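Local coordinates for chintase (Rhizomucor miehei, PDB 5YUQ), which hydrolyses the glycosidic bonds of chitin, as a family 18 glycoside hydrolase with a TIM-barrel fold and an active-site tunnel, at residues A30-D35 against L62-W67; G69-S74 against V115-K120; N85-L90 against L129-A134. One frame throughout, in Å; residues are numbered along the deposited sequence.

Contact 1. Residues A30-D35 against L62-W67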
ATOM      1  N   ALA A  30      -4.515 -11.121   7.149  1.00 13.33           N
ATOM      2  CA  ALA A  30      -4.212 -12.339   7.887  1.00 13.16           C
ATOM      3  C   ALA A  30      -2.712 -12.289   8.135  1.00 17.23           C
ATOM      4  O   ALA A  30      -1.944 -12.028   7.212  1.00 18.35           O
ATOM      5  CB  ALA A  30      -4.581 -13.561   7.076  1.00 17.83           C
ATOM      6  N   GLU A  31      -2.292 -12.515   9.378  1.00 14.20           N
ATOM      7  CA  GLU A  31      -0.878 -12.405   9.735  1.00 13.96           C
ATOM      8  C   GLU A  31      -0.296 -13.778  10.041  1.00 14.94           C
ATOM      9  O   GLU A  31      -0.751 -14.461  10.956  1.00 19.00           O
ATOM     10  CB  GLU A  31      -0.716 -11.483  10.950  1.00 17.30           C
ATOM     11  CG  GLU A  31      -1.192 -10.054  10.718  1.00 14.91           C
ATOM     12  CD  GLU A  31      -0.825  -9.117  11.861  1.00 24.98           C
ATOM     13  OE1 GLU A  31      -0.681  -9.587  13.009  1.00 29.46           O
ATOM     14  OE2 GLU A  31      -0.661  -7.909  11.606  1.00 26.20           O
ATOM     15  N   PRO A  32       0.723 -14.192   9.277  1.00 15.97           N
ATOM     16  CA  PRO A  32       1.329 -15.493   9.560  1.00 13.07           C
ATOM     17  C   PRO A  32       1.993 -15.509  10.929  1.00 18.81           C
ATOM     18  O   PRO A  32       2.731 -14.582  11.270  1.00 21.60           O
ATOM     19  CB  PRO A  32       2.385 -15.644   8.453  1.00 16.27           C
ATOM     20  CG  PRO A  32       1.923 -14.723   7.356  1.00 16.30           C
ATOM     21  CD  PRO A  32       1.294 -13.557   8.078  1.00 12.37           C
ATOM     22  N   THR A  33       1.720 -16.550  11.710  1.00 18.11           N
ATOM     23  CA  THR A  33       2.356 -16.715  13.008  1.00 19.25           C
ATOM     24  C   THR A  33       3.665 -17.475  12.868  1.00 20.43           C
ATOM     25  O   THR A  33       4.016 -17.941  11.777  1.00 20.06           O
ATOM     26  CB  THR A  33       1.452 -17.486  13.990  1.00 22.49           C
ATOM     27  OG1 THR A  33       1.299 -18.837  13.542  1.00 25.10           O
ATOM     28  CG2 THR A  33       0.090 -16.828  14.089  1.00 26.30           C
ATOM     29  N   LYS A  34       4.378 -17.610  13.981  1.00 22.24           N
ATOM     30  CA  LYS A  34       5.636 -18.346  14.004  1.00 24.13           C
ATOM     31  C   LYS A  34       5.454 -19.780  13.498  1.00 21.38           C
ATOM     32  O   LYS A  34       6.339 -20.329  12.832  1.00 24.21           O
ATOM     33  CB  LYS A  34       6.216 -18.344  15.420  1.00 25.58           C
ATOM     34  CG  LYS A  34       7.703 -18.635  15.482  1.00 32.90           C
ATOM     35  CD  LYS A  34       8.244 -18.387  16.886  1.00 35.46           C
ATOM     36  CE  LYS A  34       9.750 -18.612  16.949  1.00 42.91           C
ATOM     37  NZ  LYS A  34      10.494 -17.673  16.069  1.00 40.99           N
ATOM     38  N   ASP A  35       4.297 -20.372  13.789  1.00 22.39           N
ATOM     39  CA  ASP A  35       4.001 -21.743  13.374  1.00 25.23           C
ATOM     40  C   ASP A  35       3.294 -21.818  12.020  1.00 19.45           C
ATOM     41  O   ASP A  35       2.817 -22.879  11.628  1.00 24.98           O
ATOM     42  CB  ASP A  35       3.139 -22.450  14.422  1.00 29.91           C
ATOM     43  CG  ASP A  35       3.770 -22.455  15.793  1.00 38.09           C
ATOM     44  OD1 ASP A  35       5.012 -22.403  15.878  1.00 45.77           O
ATOM     45  OD2 ASP A  35       3.017 -22.514  16.786  1.00 57.84           O
ATOM     46  N   LEU A  62      -7.860 -12.487   0.175  1.00 13.52           N
ATOM     47  CA  LEU A  62      -7.325 -12.213   1.498  1.00 13.34           C
ATOM     48  C   LEU A  62      -5.889 -11.741   1.354  1.00 12.60           C
ATOM     49  O   LEU A  62      -5.098 -12.363   0.632  1.00 13.92           O
ATOM     50  CB  LEU A  62      -7.364 -13.476   2.354  1.00 12.82           C
ATOM     51  CG  LEU A  62      -6.789 -13.383   3.765  1.00 12.11           C
ATOM     52  CD1 LEU A  62      -7.581 -12.394   4.601  1.00 14.61           C
ATOM     53  CD2 LEU A  62      -6.783 -14.766   4.397  1.00 15.83           C
ATOM     54  N   SER A  63      -5.569 -10.634   2.017  1.00 11.96           N
ATOM     55  CA  SER A  63      -4.200 -10.142   2.063  1.00 12.30           C
ATOM     56  C   SER A  63      -3.493 -10.731   3.267  1.00 15.13           C
ATOM     57  O   SER A  63      -3.988 -10.650   4.395  1.00 13.92           O
ATOM     58  CB  SER A  63      -4.160  -8.617   2.116  1.00 13.12           C
ATOM     59  OG  SER A  63      -2.824  -8.150   1.952  1.00 12.08           O
ATOM     60  N   VAL A  64      -2.324 -11.310   3.011  1.00 11.99           N
ATOM     61  CA  VAL A  64      -1.553 -12.006   4.027  1.00 10.36           C
ATOM     62  C   VAL A  64      -0.261 -11.242   4.275  1.00 13.41           C
ATOM     63  O   VAL A  64       0.529 -11.030   3.351  1.00 13.93           O
ATOM     64  CB  VAL A  64      -1.217 -13.445   3.554  1.00 12.81           C
ATOM     65  CG1 VAL A  64      -0.321 -14.160   4.560  1.00 14.46           C
ATOM     66  CG2 VAL A  64      -2.498 -14.229   3.313  1.00 15.98           C
ATOM     67  N   GLY A  65      -0.044 -10.819   5.516  1.00 12.21           N
ATOM     68  CA  GLY A  65       1.153 -10.063   5.844  1.00 13.54           C
ATOM     69  C   GLY A  65       0.785  -8.689   6.356  1.00 14.11           C
ATOM     70  O   GLY A  65       0.061  -8.568   7.346  1.00 14.04           O
ATOM     71  N   GLY A  66       1.260  -7.652   5.669  1.00 11.23           N
ATOM     72  CA  GLY A  66       1.061  -6.283   6.107  1.00 13.00           C
ATOM     73  C   GLY A  66       2.207  -5.844   6.994  1.00 15.54           C
ATOM     74  O   GLY A  66       3.093  -6.631   7.310  1.00 16.20           O
ATOM     75  N   TRP A  67       2.226  -4.594   7.373  1.00 14.38           N
ATOM     76  CA  TRP A  67       3.333  -4.075   8.159  1.00 15.24           C
ATOM     77  C   TRP A  67       3.651  -4.832   9.416  1.00 16.29           C
ATOM     78  O   TRP A  67       4.756  -5.109   9.658  1.00 16.67           O
ATOM     79  CB  TRP A  67       3.077  -2.580   8.524  1.00 15.33           C
ATOM     80  CG  TRP A  67       4.166  -1.928   9.187  1.00 17.17           C
ATOM     81  CD1 TRP A  67       4.236  -1.628  10.493  1.00 17.40           C
ATOM     82  CD2 TRP A  67       5.348  -1.425   8.582  1.00 17.39           C
ATOM     83  NE1 TRP A  67       5.411  -1.053  10.756  1.00 21.64           N
ATOM     84  CE2 TRP A  67       6.096  -0.843   9.609  1.00 17.08           C
ATOM     85  CE3 TRP A  67       5.854  -1.419   7.294  1.00 19.77           C
ATOM     86  CZ2 TRP A  67       7.338  -0.290   9.402  1.00 22.46           C
ATOM     87  CZ3 TRP A  67       7.080  -0.850   7.081  1.00 26.24           C
ATOM     88  CH2 TRP A  67       7.820  -0.293   8.161  1.00 27.18           C
TER
HETATM   89  O   HOH W   1      -0.572  -6.819   9.334  1.00 17.83           O
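Ala30 takes both backbone bonds of this parallel strand pair. Its N reaches Ser63 O at 2.8 Å, and its O receives Gly65 N, also at 2.8 Å. Between those two partners, the CA of Val64 comes within 3.2 Å of Ala30 O as a CA-H...O contact. Ala30 CB lies on the same side of the sheet as Val64 and meets the Leu62 methyl CD2 at 3.7 Å. The short segments are twisted by 32° against each other, with axes 4.7 Å apart at closest. They belong to neighbouring parallel strands of the barrel expected for family 18, and residues 63-66 spell its Ser-x-Gly-Gly signature, with Ser63 OG bonded to Asn103 on the next strand. Glu31 points away from the other strand at CB, but its extended chain carries the carboxylate to a water that ties it back, donating to Glu31 OE2 in a short bond and to Gly65 O at 2.7 Å. Thr68 OG1 is a further hydrogen-bond partner of OE2. The backbone angles of Gly65 would press a side chain against the preceding carbonyl. Pro32 has no N-H to continue the ladder, and contributes its ring instead: CG packs on Val64 CG1 at 3.6 Å, the two side chains crossing obliquely. Val64 CG1, anti to the backbone N (chi1 176°), is the methyl that meets the ring, and the same Pro32 CG also lies against the rings of Phe73 and Phe86.

Contact 2. Residues G69-S74 against V115-K120; sequences GSLYFS and VACNSK
This contact between two loops, which takes in the first turn of helix 73-78, joins the segment after strand 59-65 to the one before helix 124-139. Both loops lie beyond the C-terminal ends of strands 59-65 and 101-105, probably the side where, as in family 18 enzymes, substrate binds. Ser119 grips the Leu71 carbonyl twice: Ser119 N reaches Leu71 O at 2.9 Å and Ser119 OG donates to it at 2.7 Å, both from the same face of the carbonyl plane. With chi1 at 59°, OG sits between its own backbone N and carbonyl carbon; it also bonds to Asp75 N. Asn118 crosses Leu71 at about a right angle, laying OD1 3.3 Å from Leu71 CA. A water donates to that oxygen and accepts from Ser70 N; a second water links Ser70 O, Ser74 N and Ser119 O. On the apolar side, Leu71 CD2 rests 3.6 Å from Cys117 SG, the sulfur that Cys274 holds in a disulfide. Val115 CG1 of the same type I turn touches that methyl. Ser70 OG bonds to Gly66 O and Glu107 N, Ser74 OG meets Asp124 at the start of helix 124-139, and the Phe73 ring, in helix 73-78, stacks with Trp106.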
ATOM      1  N   GLY A  69       2.491  -7.778  10.161  1.00 15.66           N
ATOM      2  CA  GLY A  69       2.298  -9.197   9.923  1.00 16.51           C
ATOM      3  C   GLY A  69       3.402  -9.846   9.108  1.00 14.89           C
ATOM      4  O   GLY A  69       3.202 -10.909   8.527  1.00 14.62           O
ATOM      5  N   SER A  70       4.575  -9.223   9.077  1.00 12.38           N
ATOM      6  CA  SER A  70       5.657  -9.709   8.222  1.00 14.58           C
ATOM      7  C   SER A  70       6.839 -10.279   8.999  1.00 17.48           C
ATOM      8  O   SER A  70       7.875 -10.574   8.407  1.00 15.42           O
ATOM      9  CB  SER A  70       6.134  -8.588   7.289  1.00 13.66           C
ATOM     10  OG  SER A  70       5.133  -8.282   6.316  1.00 13.91           O
ATOM     11  N   LEU A  71       6.676 -10.470  10.305  1.00 15.15           N
ATOM     12  CA  LEU A  71       7.779 -10.931  11.163  1.00 16.22           C
ATOM     13  C   LEU A  71       8.365 -12.257  10.716  1.00 16.82           C
ATOM     14  O   LEU A  71       9.578 -12.457  10.768  1.00 16.78           O
ATOM     15  CB  LEU A  71       7.305 -11.095  12.606  1.00 17.43           C
ATOM     16  CG  LEU A  71       7.069  -9.836  13.430  1.00 18.31           C
ATOM     17  CD1 LEU A  71       6.454 -10.193  14.775  1.00 22.51           C
ATOM     18  CD2 LEU A  71       8.388  -9.113  13.612  1.00 19.13           C
ATOM     19  N   TYR A  72       7.498 -13.159  10.273  1.00 15.15           N
ATOM     20  CA  TYR A  72       7.881 -14.553  10.138  1.00 15.96           C
ATOM     21  C   TYR A  72       7.978 -15.097   8.726  1.00 13.71           C
ATOM     22  O   TYR A  72       8.349 -16.249   8.563  1.00 15.78           O
ATOM     23  CB  TYR A  72       6.948 -15.437  10.976  1.00 17.73           C
ATOM     24  CG  TYR A  72       6.980 -15.065  12.431  1.00 20.42           C
ATOM     25  CD1 TYR A  72       8.126 -15.262  13.189  1.00 21.17           C
ATOM     26  CD2 TYR A  72       5.874 -14.502  13.045  1.00 21.81           C
ATOM     27  CE1 TYR A  72       8.169 -14.900  14.523  1.00 26.35           C
ATOM     28  CE2 TYR A  72       5.908 -14.145  14.385  1.00 22.96           C
ATOM     29  CZ  TYR A  72       7.057 -14.351  15.112  1.00 26.69           C
ATOM     30  OH  TYR A  72       7.103 -13.997  16.439  1.00 34.42           O
ATOM     31  N   PHE A  73       7.649 -14.293   7.714  1.00 14.05           N
ATOM     32  CA  PHE A  73       7.739 -14.761   6.326  1.00 12.64           C
ATOM     33  C   PHE A  73       9.095 -15.407   6.020  1.00 15.18           C
ATOM     34  O   PHE A  73       9.158 -16.513   5.484  1.00 12.95           O
ATOM     35  CB  PHE A  73       7.519 -13.612   5.340  1.00 16.59           C
ATOM     36  CG  PHE A  73       6.072 -13.325   5.019  1.00 14.74           C
ATOM     37  CD1 PHE A  73       5.359 -14.147   4.164  1.00 16.74           C
ATOM     38  CD2 PHE A  73       5.456 -12.193   5.522  1.00 16.57           C
ATOM     39  CE1 PHE A  73       4.029 -13.864   3.847  1.00 16.19           C
ATOM     40  CE2 PHE A  73       4.133 -11.907   5.208  1.00 18.22           C
ATOM     41  CZ  PHE A  73       3.424 -12.738   4.376  1.00 17.41           C
ATOM     42  N   SER A  74      10.183 -14.722   6.357  1.00 13.48           N
ATOM     43  CA  SER A  74      11.507 -15.250   6.027  1.00 14.35           C
ATOM     44  C   SER A  74      11.759 -16.592   6.699  1.00 12.91           C
ATOM     45  O   SER A  74      12.145 -17.546   6.035  1.00 16.85           O
ATOM     46  CB  SER A  74      12.597 -14.251   6.412  1.00 13.76           C
ATOM     47  OG  SER A  74      13.881 -14.771   6.081  1.00 14.36           O
ATOM     48  N   VAL A 115       9.293  -3.538   9.489  1.00 18.48           N
ATOM     49  CA  VAL A 115       9.452  -3.712  10.929  1.00 18.03           C
ATOM     50  C   VAL A 115      10.870  -4.204  11.234  1.00 19.75           C
ATOM     51  O   VAL A 115      11.358  -5.160  10.622  1.00 18.56           O
ATOM     52  CB  VAL A 115       8.367  -4.643  11.502  1.00 16.55           C
ATOM     53  CG1 VAL A 115       8.740  -5.130  12.886  1.00 19.99           C
ATOM     54  CG2 VAL A 115       7.028  -3.919  11.534  1.00 16.51           C
ATOM     55  N   ALA A 116      11.540  -3.521  12.157  1.00 18.62           N
ATOM     56  CA  ALA A 116      12.978  -3.704  12.357  1.00 18.38           C
ATOM     57  C   ALA A 116      13.397  -5.141  12.671  1.00 18.19           C
ATOM     58  O   ALA A 116      14.459  -5.599  12.236  1.00 20.24           O
ATOM     59  CB  ALA A 116      13.476  -2.762  13.442  1.00 20.55           C
ATOM     60  N   CYS A 117      12.571  -5.844  13.437  1.00 18.45           N
ATOM     61  CA  CYS A 117      12.919  -7.185  13.893  1.00 17.79           C
ATOM     62  C   CYS A 117      12.322  -8.294  13.021  1.00 19.52           C
ATOM     63  O   CYS A 117      12.336  -9.475  13.399  1.00 17.84           O
ATOM     64  CB  CYS A 117      12.516  -7.373  15.360  1.00 18.90           C
ATOM     65  SG  CYS A 117      10.739  -7.284  15.636  1.00 19.57           S
ATOM     66  N   ASN A 118      11.798  -7.922  11.852  1.00 16.08           N
ATOM     67  CA  ASN A 118      11.402  -8.926  10.862  1.00 16.78           C
ATOM     68  C   ASN A 118      12.520  -9.921  10.598  1.00 16.76           C
ATOM     69  O   ASN A 118      13.693  -9.541  10.544  1.00 19.92           O
ATOM     70  CB  ASN A 118      11.046  -8.255   9.531  1.00 16.03           C
ATOM     71  CG  ASN A 118       9.647  -7.684   9.511  1.00 16.49           C
ATOM     72  OD1 ASN A 118       8.854  -7.881  10.437  1.00 16.65           O
ATOM     73  ND2 ASN A 118       9.329  -6.977   8.438  1.00 16.54           N
ATOM     74  N   SER A 119      12.170 -11.190  10.423  1.00 15.04           N
ATOM     75  CA  SER A 119      13.160 -12.163   9.978  1.00 15.85           C
ATOM     76  C   SER A 119      13.546 -11.839   8.534  1.00 19.02           C
ATOM     77  O   SER A 119      12.758 -11.266   7.782  1.00 16.56           O
ATOM     78  CB  SER A 119      12.645 -13.598  10.110  1.00 18.36           C
ATOM     79  OG  SER A 119      11.458 -13.816   9.362  1.00 15.61           O
ATOM     80  N   LYS A 120      14.769 -12.190   8.153  1.00 16.98           N
ATOM     81  CA  LYS A 120      15.267 -11.888   6.815  1.00 17.83           C
ATOM     82  C   LYS A 120      16.302 -12.927   6.417  1.00 16.38           C
ATOM     83  O   LYS A 120      16.984 -13.483   7.271  1.00 17.26           O
ATOM     84  CB  LYS A 120      15.886 -10.495   6.781  1.00 19.54           C
ATOM     85  CG  LYS A 120      16.979 -10.301   7.813  1.00 21.69           C
ATOM     86  CD  LYS A 120      17.588  -8.915   7.740  1.00 38.67           C
ATOM     87  CE  LYS A 120      16.558  -7.828   8.007  1.00 28.42           C
ATOM     88  NZ  LYS A 120      15.851  -7.952   9.323  1.00 41.15           N
TER
HETATM   89  O   HOH W   2       9.994 -11.840   7.192  1.00 14.54           O
HETATM   90  O   HOH W   3       6.095  -7.358  10.649  1.00 14.81           O

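Contact 3. Residues N85-L90 against L129-A134; sequences NFVSNL and LKLFKA
Helices 80-97 and 124-139 meet at Val87 and Leu131 with their segment axes 10.5 Å apart at closest and their N-to-C directions 46° apart. The nearest backbones are those of Val87 and Ala134, whose CA atoms are 7.0 Å from each other. Leu131 is the main bridge. Its two methyls go to different partners. CD1 meets Val87 CG2 at 3.7 Å as the two side chains slide past each other in opposite directions, and it also touches Leu90 CD1 at 4.1 Å. CD2 comes obliquely to the Phe86 ring, 4.1 Å from CE2. The ring itself is backed by its own helix: Leu90 CD1 sits 3.7 Å above its plane, over the centre. Val87 CG2 is shared, since besides Leu131 it packs on Ala134 CB at 3.9 Å. Every contact between the two segments is apolar, with methyl groups and one phenyl ring doing all the touching. Leu77 of helix 73-78 lies against both Phe86 and Leu131, and Leu38 touches Phe86 and Leu90. Each of the two long helices follows a parallel strand, 59-65 and 101-105 respectively, and this side-by-side packing of consecutive helices round the strands is what the outer layer of a TIM barrel looks like.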
ATOM      1  N   ASN A  85       4.046 -26.450   5.618  1.00 17.96           N
ATOM      2  CA  ASN A  85       2.947 -26.262   6.554  1.00 16.62           C
ATOM      3  C   ASN A  85       2.227 -24.936   6.306  1.00 19.41           C
ATOM      4  O   ASN A  85       0.998 -24.869   6.339  1.00 17.65           O
ATOM      5  CB  ASN A  85       3.451 -26.349   7.995  1.00 19.05           C
ATOM      6  CG  ASN A  85       2.332 -26.201   9.008  1.00 23.45           C
ATOM      7  OD1 ASN A  85       1.460 -27.067   9.114  1.00 28.24           O
ATOM      8  ND2 ASN A  85       2.342 -25.100   9.745  1.00 22.77           N
ATOM      9  N   PHE A  86       2.998 -23.891   6.034  1.00 18.20           N
ATOM     10  CA  PHE A  86       2.442 -22.580   5.725  1.00 17.98           C
ATOM     11  C   PHE A  86       1.604 -22.643   4.438  1.00 17.71           C
ATOM     12  O   PHE A  86       0.481 -22.136   4.394  1.00 16.93           O
ATOM     13  CB  PHE A  86       3.584 -21.564   5.625  1.00 16.50           C
ATOM     14  CG  PHE A  86       3.138 -20.147   5.443  1.00 15.97           C
ATOM     15  CD1 PHE A  86       2.108 -19.606   6.212  1.00 14.19           C
ATOM     16  CD2 PHE A  86       3.771 -19.339   4.515  1.00 13.83           C
ATOM     17  CE1 PHE A  86       1.716 -18.277   6.043  1.00 16.93           C
ATOM     18  CE2 PHE A  86       3.391 -18.023   4.336  1.00 17.64           C
ATOM     19  CZ  PHE A  86       2.357 -17.486   5.098  1.00 16.38           C
ATOM     20  N   VAL A  87       2.136 -23.289   3.403  1.00 16.36           N
ATOM     21  CA  VAL A  87       1.391 -23.486   2.162  1.00 15.16           C
ATOM     22  C   VAL A  87       0.071 -24.210   2.419  1.00 15.13           C
ATOM     23  O   VAL A  87      -0.976 -23.801   1.922  1.00 16.26           O
ATOM     24  CB  VAL A  87       2.219 -24.261   1.107  1.00 14.14           C
ATOM     25  CG1 VAL A  87       1.333 -24.711  -0.043  1.00 18.43           C
ATOM     26  CG2 VAL A  87       3.343 -23.401   0.578  1.00 16.92           C
ATOM     27  N   SER A  88       0.129 -25.277   3.208  1.00 17.58           N
ATOM     28  CA  SER A  88      -1.053 -26.064   3.527  1.00 18.06           C
ATOM     29  C   SER A  88      -2.087 -25.192   4.234  1.00 15.07           C
ATOM     30  O   SER A  88      -3.284 -25.254   3.938  1.00 16.93           O
ATOM     31  CB  SER A  88      -0.662 -27.259   4.408  1.00 21.56           C
ATOM     32  OG  SER A  88      -1.788 -28.077   4.690  1.00 27.93           O
ATOM     33  N   ASN A  89      -1.621 -24.360   5.154  1.00 16.07           N
ATOM     34  CA  ASN A  89      -2.528 -23.493   5.892  1.00 14.66           C
ATOM     35  C   ASN A  89      -3.147 -22.418   5.009  1.00 16.70           C
ATOM     36  O   ASN A  89      -4.307 -22.051   5.191  1.00 17.95           O
ATOM     37  CB  ASN A  89      -1.815 -22.860   7.084  1.00 17.08           C
ATOM     38  CG  ASN A  89      -1.573 -23.844   8.207  1.00 21.00           C
ATOM     39  OD1 ASN A  89      -2.153 -24.935   8.231  1.00 25.73           O
ATOM     40  ND2 ASN A  89      -0.728 -23.459   9.157  1.00 19.57           N
ATOM     41  N   LEU A  90      -2.378 -21.922   4.045  1.00 15.62           N
ATOM     42  CA  LEU A  90      -2.890 -20.929   3.104  1.00 14.97           C
ATOM     43  C   LEU A  90      -3.941 -21.535   2.180  1.00 19.50           C
ATOM     44  O   LEU A  90      -4.948 -20.903   1.875  1.00 17.95           O
ATOM     45  CB  LEU A  90      -1.754 -20.313   2.287  1.00 16.50           C
ATOM     46  CG  LEU A  90      -0.838 -19.358   3.053  1.00 15.22           C
ATOM     47  CD1 LEU A  90       0.431 -19.104   2.258  1.00 16.61           C
ATOM     48  CD2 LEU A  90      -1.557 -18.043   3.339  1.00 15.69           C
ATOM     49  N   LEU A 129       8.959 -16.443  -4.409  1.00 13.27           N
ATOM     50  CA  LEU A 129       8.503 -17.008  -5.674  1.00 14.60           C
ATOM     51  C   LEU A 129       8.163 -18.485  -5.516  1.00 13.02           C
ATOM     52  O   LEU A 129       7.153 -18.949  -6.048  1.00 14.32           O
ATOM     53  CB  LEU A 129       9.547 -16.804  -6.778  1.00 14.15           C
ATOM     54  CG  LEU A 129       9.150 -17.366  -8.149  1.00 14.19           C
ATOM     55  CD1 LEU A 129       7.783 -16.830  -8.558  1.00 16.81           C
ATOM     56  CD2 LEU A 129      10.197 -16.995  -9.174  1.00 17.27           C
ATOM     57  N   LYS A 130       8.987 -19.212  -4.762  1.00 13.65           N
ATOM     58  CA  LYS A 130       8.699 -20.617  -4.497  1.00 14.67           C
ATOM     59  C   LYS A 130       7.326 -20.756  -3.852  1.00 13.61           C
ATOM     60  O   LYS A 130       6.565 -21.659  -4.186  1.00 15.49           O
ATOM     61  CB  LYS A 130       9.764 -21.233  -3.595  1.00 16.58           C
ATOM     62  CG  LYS A 130       9.899 -22.723  -3.802  1.00 26.05           C
ATOM     63  CD  LYS A 130      11.071 -23.299  -3.026  1.00 30.47           C
ATOM     64  CE  LYS A 130      11.252 -24.780  -3.367  1.00 39.67           C
ATOM     65  NZ  LYS A 130      12.065 -25.531  -2.359  1.00 29.13           N
ATOM     66  N   LEU A 131       7.016 -19.850  -2.938  1.00 13.58           N
ATOM     67  CA  LEU A 131       5.706 -19.844  -2.301  1.00 12.69           C
ATOM     68  C   LEU A 131       4.584 -19.646  -3.312  1.00 14.68           C
ATOM     69  O   LEU A 131       3.592 -20.368  -3.284  1.00 15.21           O
ATOM     70  CB  LEU A 131       5.651 -18.764  -1.222  1.00 13.40           C
ATOM     71  CG  LEU A 131       4.288 -18.530  -0.566  1.00 14.72           C
ATOM     72  CD1 LEU A 131       3.786 -19.804   0.082  1.00 14.65           C
ATOM     73  CD2 LEU A 131       4.432 -17.421   0.458  1.00 14.46           C
ATOM     74  N   PHE A 132       4.726 -18.674  -4.207  1.00 12.49           N
ATOM     75  CA  PHE A 132       3.687 -18.457  -5.205  1.00 12.93           C
ATOM     76  C   PHE A 132       3.536 -19.654  -6.128  1.00 14.06           C
ATOM     77  O   PHE A 132       2.424 -20.008  -6.521  1.00 15.23           O
ATOM     78  CB  PHE A 132       3.968 -17.199  -6.016  1.00 13.48           C
ATOM     79  CG  PHE A 132       3.423 -15.951  -5.395  1.00 13.94           C
ATOM     80  CD1 PHE A 132       2.058 -15.723  -5.358  1.00 13.07           C
ATOM     81  CD2 PHE A 132       4.277 -15.006  -4.857  1.00 12.12           C
ATOM     82  CE1 PHE A 132       1.543 -14.561  -4.788  1.00 15.45           C
ATOM     83  CE2 PHE A 132       3.773 -13.835  -4.287  1.00 11.91           C
ATOM     84  CZ  PHE A 132       2.397 -13.617  -4.260  1.00 14.45           C
ATOM     85  N   LYS A 133       4.652 -20.279  -6.478  1.00 14.39           N
ATOM     86  CA  LYS A 133       4.582 -21.470  -7.316  1.00 15.70           C
ATOM     87  C   LYS A 133       3.847 -22.601  -6.626  1.00 15.81           C
ATOM     88  O   LYS A 133       3.060 -23.307  -7.252  1.00 16.79           O
ATOM     89  CB  LYS A 133       5.978 -21.942  -7.707  1.00 16.78           C
ATOM     90  CG  LYS A 133       6.693 -21.005  -8.644  1.00 17.07           C
ATOM     91  CD  LYS A 133       8.027 -21.617  -9.037  1.00 23.22           C
ATOM     92  CE  LYS A 133       8.796 -20.739  -9.990  1.00 25.34           C
ATOM     93  NZ  LYS A 133      10.175 -21.285 -10.164  1.00 28.67           N
ATOM     94  N   ALA A 134       4.121 -22.784  -5.342  1.00 14.42           N
ATOM     95  CA  ALA A 134       3.432 -23.812  -4.572  1.00 18.09           C
ATOM     96  C   ALA A 134       1.935 -23.519  -4.490  1.00 18.84           C
ATOM     97  O   ALA A 134       1.109 -24.419  -4.630  1.00 18.20           O
ATOM     98  CB  ALA A 134       4.024 -23.918  -3.186  1.00 15.91           C
TER

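The three contacts step from a strand pair to the loops beyond and out to the helix layer. Contacts 1 and 2 have centres about 10 Å apart: Pro32 CD lies 3.3 Å from Gly69 O, and Val64 O lies 3.5 Å from Phe73 CZ. Contact 3 is about 13 Å from contact 1, centre to centre. Pro32 CG meets Phe86 CZ at 3.6 Å, and Val64 CG2 meets Leu90 CD2 at 3.9 Å. Contacts 2 and 3 are about 17 Å apart between centres but touch through Phe73 and Phe86. In family 18 the substrate cleft lies at the C-terminal ends of the barrel strands, so contacts 1 and 2 probably lie on that side of the barrel.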